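PDB 3QUF: extracellular solute-binding protein, family 1 from Bifidobacterium longum subsp. infantis ATCC 15697, which probably binds a small solute outside the cell and delivers it to a membrane transporter. Local coordinates for residues W267-L272 with E349-L354; D271-K274 with D278-V281. All blocks are in the same frame, centred on the assembly; numbering follows the deposited sequence.

Interaction 1 of 2, residues W267-L272 with E349-L354; sequences WDLPDL and EPPAEL
L269, in the first turn of helix 269-274, meets L354 in the loop that leads into helix 355-362, and the closest apolar contact is theirs. The two side chains reach toward each other tip to tip, with L269 CD1 only 3.3 Å from L354 CD1, closer than methyl carbons usually sit. L354 CG lies farther back, 4.0 Å from L269 CD1. In both residues CD1 is the extended branch, trans to CA about the CB-CG bond (chi2 167° in L269 and 171° in L354), which carries CD1 outward to the meeting point. P351 adds a looser touch at the edge: its ring carbon CG stands 4.1 Å from L269 CD1, and the one methyl is thus shared between a leucine and a proline.

Polar interactions do not cross between the segments; they shape each one. L354 N bonds to P351 O at 2.8 Å, folding residues 351-354 into a tight turn that brings the proline ring and the leucine to the same methyl. Across the way, L272 N bonds to D268 O at 3.0 Å as the helix begins. The carboxylate of D268 is engaged separately, in a salt bridge with K251 and a hydrogen bond to S264, while K251 also pairs with D271. E353 of the same loop reaches Q273, one residue further along the helix.

The wider packing carries both leucines onto strand 279-282, where L269 lies on F279 and L354 on V281. The case illustrates how segments distant in sequence, here 267-272 and 349-354, can meet through carbon alone: dispersion and the burial of apolar surface supply the attraction between them, so the fit depends on shape and closeness, while the polar groups find partners within or beyond the two segments.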
loop_
_atom_site.group_PDB
_atom_site.type_symbol
_atom_site.label_atom_id
_atom_site.label_comp_id
_atom_site.label_asym_id
_atom_site.label_seq_id
_atom_site.Cartn_x
_atom_site.Cartn_y
_atom_site.Cartn_z
ATOM N N TRP A 267 -11.006 -5.315 3.401
ATOM C CA TRP A 267 -11.137 -6.789 3.277
ATOM C C TRP A 267 -11.768 -7.470 4.503
ATOM O O TRP A 267 -12.442 -8.525 4.376
ATOM C CB TRP A 267 -9.757 -7.409 2.921
ATOM C CG TRP A 267 -8.614 -7.039 3.879
ATOM C CD1 TRP A 267 -8.247 -7.702 5.010
ATOM C CD2 TRP A 267 -7.714 -5.932 3.756
ATOM N NE1 TRP A 267 -7.180 -7.069 5.615
ATOM C CE2 TRP A 267 -6.840 -5.977 4.863
ATOM C CE3 TRP A 267 -7.574 -4.896 2.824
ATOM C CZ2 TRP A 267 -5.841 -5.033 5.055
ATOM C CZ3 TRP A 267 -6.576 -3.961 3.014
ATOM C CH2 TRP A 267 -5.727 -4.039 4.130
ATOM N N ASP A 268 -11.585 -6.913 5.697
ATOM C CA ASP A 268 -12.175 -7.465 6.922
ATOM C C ASP A 268 -13.561 -6.927 7.285
ATOM O O ASP A 268 -14.120 -7.312 8.292
ATOM C CB ASP A 268 -11.253 -7.228 8.111
ATOM C CG ASP A 268 -10.087 -8.204 8.155
ATOM O OD1 ASP A 268 -10.168 -9.267 7.503
ATOM O OD2 ASP A 268 -9.109 -7.925 8.888
ATOM N N LEU A 269 -14.114 -6.020 6.491
ATOM C CA LEU A 269 -15.376 -5.389 6.894
ATOM C C LEU A 269 -16.518 -6.381 7.008
ATOM O O LEU A 269 -17.320 -6.273 7.918
ATOM C CB LEU A 269 -15.788 -4.307 5.917
ATOM C CG LEU A 269 -15.199 -2.958 6.258
ATOM C CD1 LEU A 269 -15.404 -2.054 5.046
ATOM C CD2 LEU A 269 -15.892 -2.410 7.521
ATOM N N PRO A 270 -16.600 -7.333 6.084
ATOM C CA PRO A 270 -17.718 -8.282 6.163
ATOM C C PRO A 270 -17.724 -9.094 7.452
ATOM O O PRO A 270 -18.767 -9.251 8.094
ATOM C CB PRO A 270 -17.478 -9.186 4.964
ATOM C CG PRO A 270 -16.831 -8.340 3.989
ATOM C CD PRO A 270 -15.908 -7.442 4.789
ATOM N N ASP A 271 -16.547 -9.569 7.858
ATOM C CA ASP A 271 -16.424 -10.282 9.133
ATOM C C ASP A 271 -16.698 -9.378 10.343
ATOM O O ASP A 271 -17.314 -9.814 11.320
ATOM C CB ASP A 271 -15.054 -10.966 9.258
ATOM C CG ASP A 271 -14.866 -12.143 8.269
ATOM O OD1 ASP A 271 -15.863 -12.766 7.852
ATOM O OD2 ASP A 271 -13.697 -12.441 7.915
ATOM N N LEU A 272 -16.273 -8.115 10.287
ATOM C CA LEU A 272 -16.487 -7.224 11.417
ATOM C C LEU A 272 -17.964 -6.840 11.545
ATOM O O LEU A 272 -18.487 -6.680 12.643
ATOM C CB LEU A 272 -15.593 -5.984 11.305
ATOM C CG LEU A 272 -14.078 -6.252 11.435
ATOM C CD1 LEU A 272 -13.363 -4.954 11.757
ATOM C CD2 LEU A 272 -13.693 -7.315 12.470
ATOM N N GLU A 349 -18.807 5.404 -3.421
ATOM C CA GLU A 349 -19.198 5.819 -2.096
ATOM C C GLU A 349 -18.620 4.872 -1.066
ATOM O O GLU A 349 -18.845 3.678 -1.150
ATOM C CB GLU A 349 -20.724 5.819 -2.032
ATOM C CG GLU A 349 -21.285 7.093 -2.556
ATOM C CD GLU A 349 -20.794 8.258 -1.726
ATOM O OE1 GLU A 349 -19.705 8.825 -1.993
ATOM O OE2 GLU A 349 -21.498 8.615 -0.770
ATOM N N PRO A 350 -17.850 5.388 -0.117
ATOM C CA PRO A 350 -17.277 4.416 0.810
ATOM C C PRO A 350 -18.325 3.883 1.791
ATOM O O PRO A 350 -19.284 4.577 2.081
ATOM C CB PRO A 350 -16.208 5.223 1.547
ATOM C CG PRO A 350 -16.627 6.632 1.418
ATOM C CD PRO A 350 -17.435 6.772 0.182
ATOM N N PRO A 351 -18.116 2.663 2.315
ATOM C CA PRO A 351 -18.894 2.207 3.453
ATOM C C PRO A 351 -18.834 3.235 4.553
ATOM O O PRO A 351 -17.769 3.818 4.780
ATOM C CB PRO A 351 -18.182 0.910 3.862
ATOM C CG PRO A 351 -17.548 0.435 2.631
ATOM C CD PRO A 351 -17.123 1.664 1.887
ATOM N N ALA A 352 -19.955 3.458 5.240
ATOM C CA ALA A 352 -20.055 4.437 6.322
ATOM C C ALA A 352 -18.897 4.414 7.305
ATOM O O ALA A 352 -18.376 5.458 7.711
ATOM C CB ALA A 352 -21.370 4.264 7.098
ATOM N N GLU A 353 -18.494 3.214 7.704
ATOM C CA GLU A 353 -17.454 3.078 8.714
ATOM C C GLU A 353 -16.102 3.618 8.191
ATOM O O GLU A 353 -15.246 3.984 8.999
ATOM C CB GLU A 353 -17.293 1.604 9.107
ATOM C CG GLU A 353 -18.548 0.986 9.712
ATOM C CD GLU A 353 -19.576 0.404 8.691
ATOM O OE1 GLU A 353 -19.520 0.667 7.467
ATOM O OE2 GLU A 353 -20.456 -0.360 9.154
ATOM N N LEU A 354 -15.914 3.622 6.874
ATOM C CA LEU A 354 -14.646 4.047 6.288
ATOM C C LEU A 354 -14.709 5.486 5.758
ATOM O O LEU A 354 -13.762 5.967 5.152
ATOM C CB LEU A 354 -14.279 3.101 5.148
ATOM C CG LEU A 354 -13.939 1.667 5.541
ATOM C CD1 LEU A 354 -13.818 0.799 4.299
ATOM C CD2 LEU A 354 -12.662 1.662 6.322
#

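Interaction 2 of 2, residues D271-K274 with D278-V281; sequences DLQK and DFGV
L272 lays its CB over one face of the F279 ring, and this CH-pi contact is the tight part of the packing between the end of helix 269-274 and the start of strand 279-282. The CB lies 4.0 Å from the centroid of the F279 ring, in a direction 22° off the ring normal, displaced toward the rim. Accordingly L272 CB comes nearest to F279 CE1, at 3.7 Å, with F279 CZ next at 3.9 Å. The branch end of the leucine plays a smaller part: L272 CD1 approaches F279 CD2 at 4.2 Å, so the side chain passes across the ring rather than ending on it. F279 holds its CG between its own backbone N and carbonyl carbon (chi1 74°), a rotation that turns the ring to the helix. F254 and F142 extend the same apolar cluster, touching both L272 and F279.

The other side is looser and lies toward solvent. Q273 directs its CB away from the strand, yet its aliphatic CG still passes 4.2 Å from F279 CE1, and its backbone N approaches the ring obliquely. The amide end of Q273 turns to a different partner, giving NE2 to the carboxylate oxygen OE2 of E353. Replacing F279 with an alanine would probably strip L272 CB of its aromatic partner and open a gap between the helix and the strand that the leucine alone could not fill.

Only three residues lie between the two segments, and no hydrogen bond joins them; L272 O bonds instead to S275 OG in the connection. Helix end and strand start pack through an aromatic face on an aliphatic carbon, an attraction of dispersion and weak electrostatics, with the Q273 side-chain amide at the exposed margin.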
loop_
_atom_site.group_PDB
_atom_site.type_symbol
_atom_site.label_atom_id
_atom_site.label_comp_id
_atom_site.label_asym_id
_atom_site.label_seq_id
_atom_site.Cartn_x
_atom_site.Cartn_y
_atom_site.Cartn_z
ATOM N N ASP A 271 -16.547 -9.569 7.858
ATOM C CA ASP A 271 -16.424 -10.282 9.133
ATOM C C ASP A 271 -16.698 -9.378 10.343
ATOM O O ASP A 271 -17.314 -9.814 11.320
ATOM C CB ASP A 271 -15.054 -10.966 9.258
ATOM C CG ASP A 271 -14.866 -12.143 8.269
ATOM O OD1 ASP A 271 -15.863 -12.766 7.852
ATOM O OD2 ASP A 271 -13.697 -12.441 7.915
ATOM N N LEU A 272 -16.273 -8.115 10.287
ATOM C CA LEU A 272 -16.487 -7.224 11.417
ATOM C C LEU A 272 -17.964 -6.840 11.545
ATOM O O LEU A 272 -18.487 -6.680 12.643
ATOM C CB LEU A 272 -15.593 -5.984 11.305
ATOM C CG LEU A 272 -14.078 -6.252 11.435
ATOM C CD1 LEU A 272 -13.363 -4.954 11.757
ATOM C CD2 LEU A 272 -13.693 -7.315 12.470
ATOM N N GLN A 273 -18.622 -6.680 10.408
ATOM C CA GLN A 273 -20.036 -6.325 10.417
ATOM C C GLN A 273 -20.892 -7.482 10.916
ATOM O O GLN A 273 -21.836 -7.264 11.658
ATOM C CB GLN A 273 -20.463 -5.843 9.029
ATOM C CG GLN A 273 -20.097 -4.377 8.824
ATOM C CD GLN A 273 -20.613 -3.782 7.533
ATOM O OE1 GLN A 273 -21.110 -4.482 6.656
ATOM N NE2 GLN A 273 -20.487 -2.461 7.411
ATOM N N LYS A 274 -20.527 -8.701 10.525
ATOM C CA LYS A 274 -21.148 -9.935 11.056
ATOM C C LYS A 274 -21.015 -10.101 12.566
ATOM O O LYS A 274 -21.874 -10.707 13.204
ATOM C CB LYS A 274 -20.522 -11.172 10.390
ATOM C CG LYS A 274 -21.141 -11.579 9.059
ATOM C CD LYS A 274 -22.511 -12.250 9.221
ATOM C CE LYS A 274 -22.440 -13.666 9.826
ATOM N NZ LYS A 274 -23.679 -14.491 9.601
ATOM N N ASP A 278 -19.215 -3.395 18.213
ATOM C CA ASP A 278 -19.459 -2.020 17.817
ATOM C C ASP A 278 -18.078 -1.401 17.542
ATOM O O ASP A 278 -17.406 -0.979 18.462
ATOM C CB ASP A 278 -20.168 -1.260 18.938
ATOM C CG ASP A 278 -20.634 0.137 18.512
ATOM O OD1 ASP A 278 -20.556 0.450 17.307
ATOM O OD2 ASP A 278 -21.077 0.913 19.406
ATOM N N PHE A 279 -17.684 -1.395 16.291
ATOM C CA PHE A 279 -16.316 -0.957 15.907
ATOM C C PHE A 279 -16.288 0.382 15.165
ATOM O O PHE A 279 -17.213 0.724 14.449
ATOM C CB PHE A 279 -15.631 -2.043 15.068
ATOM C CG PHE A 279 -16.150 -2.161 13.647
ATOM C CD1 PHE A 279 -17.265 -2.941 13.360
ATOM C CD2 PHE A 279 -15.536 -1.488 12.603
ATOM C CE1 PHE A 279 -17.743 -3.037 12.050
ATOM C CE2 PHE A 279 -16.004 -1.581 11.292
ATOM C CZ PHE A 279 -17.115 -2.365 11.020
ATOM N N GLY A 280 -15.190 1.126 15.327
ATOM C CA GLY A 280 -14.948 2.305 14.518
ATOM C C GLY A 280 -13.645 2.149 13.767
ATOM O O GLY A 280 -12.930 1.173 13.977
ATOM N N VAL A 281 -13.357 3.085 12.860
ATOM C CA VAL A 281 -12.151 3.037 12.059
ATOM C C VAL A 281 -11.454 4.383 12.102
ATOM O O VAL A 281 -12.054 5.383 11.684
ATOM C CB VAL A 281 -12.423 2.680 10.576
ATOM C CG1 VAL A 281 -11.121 2.568 9.807
ATOM C CG2 VAL A 281 -13.217 1.349 10.500
#

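The two interactions lie about 8 Å apart, centre to centre, on the same side of the chain's centre, and both use helix 269-274. Interaction 2 is local, pairing the helix with strand 279-282 immediately after it; interaction 1 brings in residues 349-354 from much farther along. E353 of the late loop joins them directly: its CG lies 3.9 Å from F279 CZ, and its backbone O packs 3.5 Å from V281 CB. Strand 279-282 pairs antiparallel with strand 135-144 of the mixed sheet. The helix and the late loop pack on this sheet member, so that residues 349-354 return to cover a helix and strand that follow each other at 269-282.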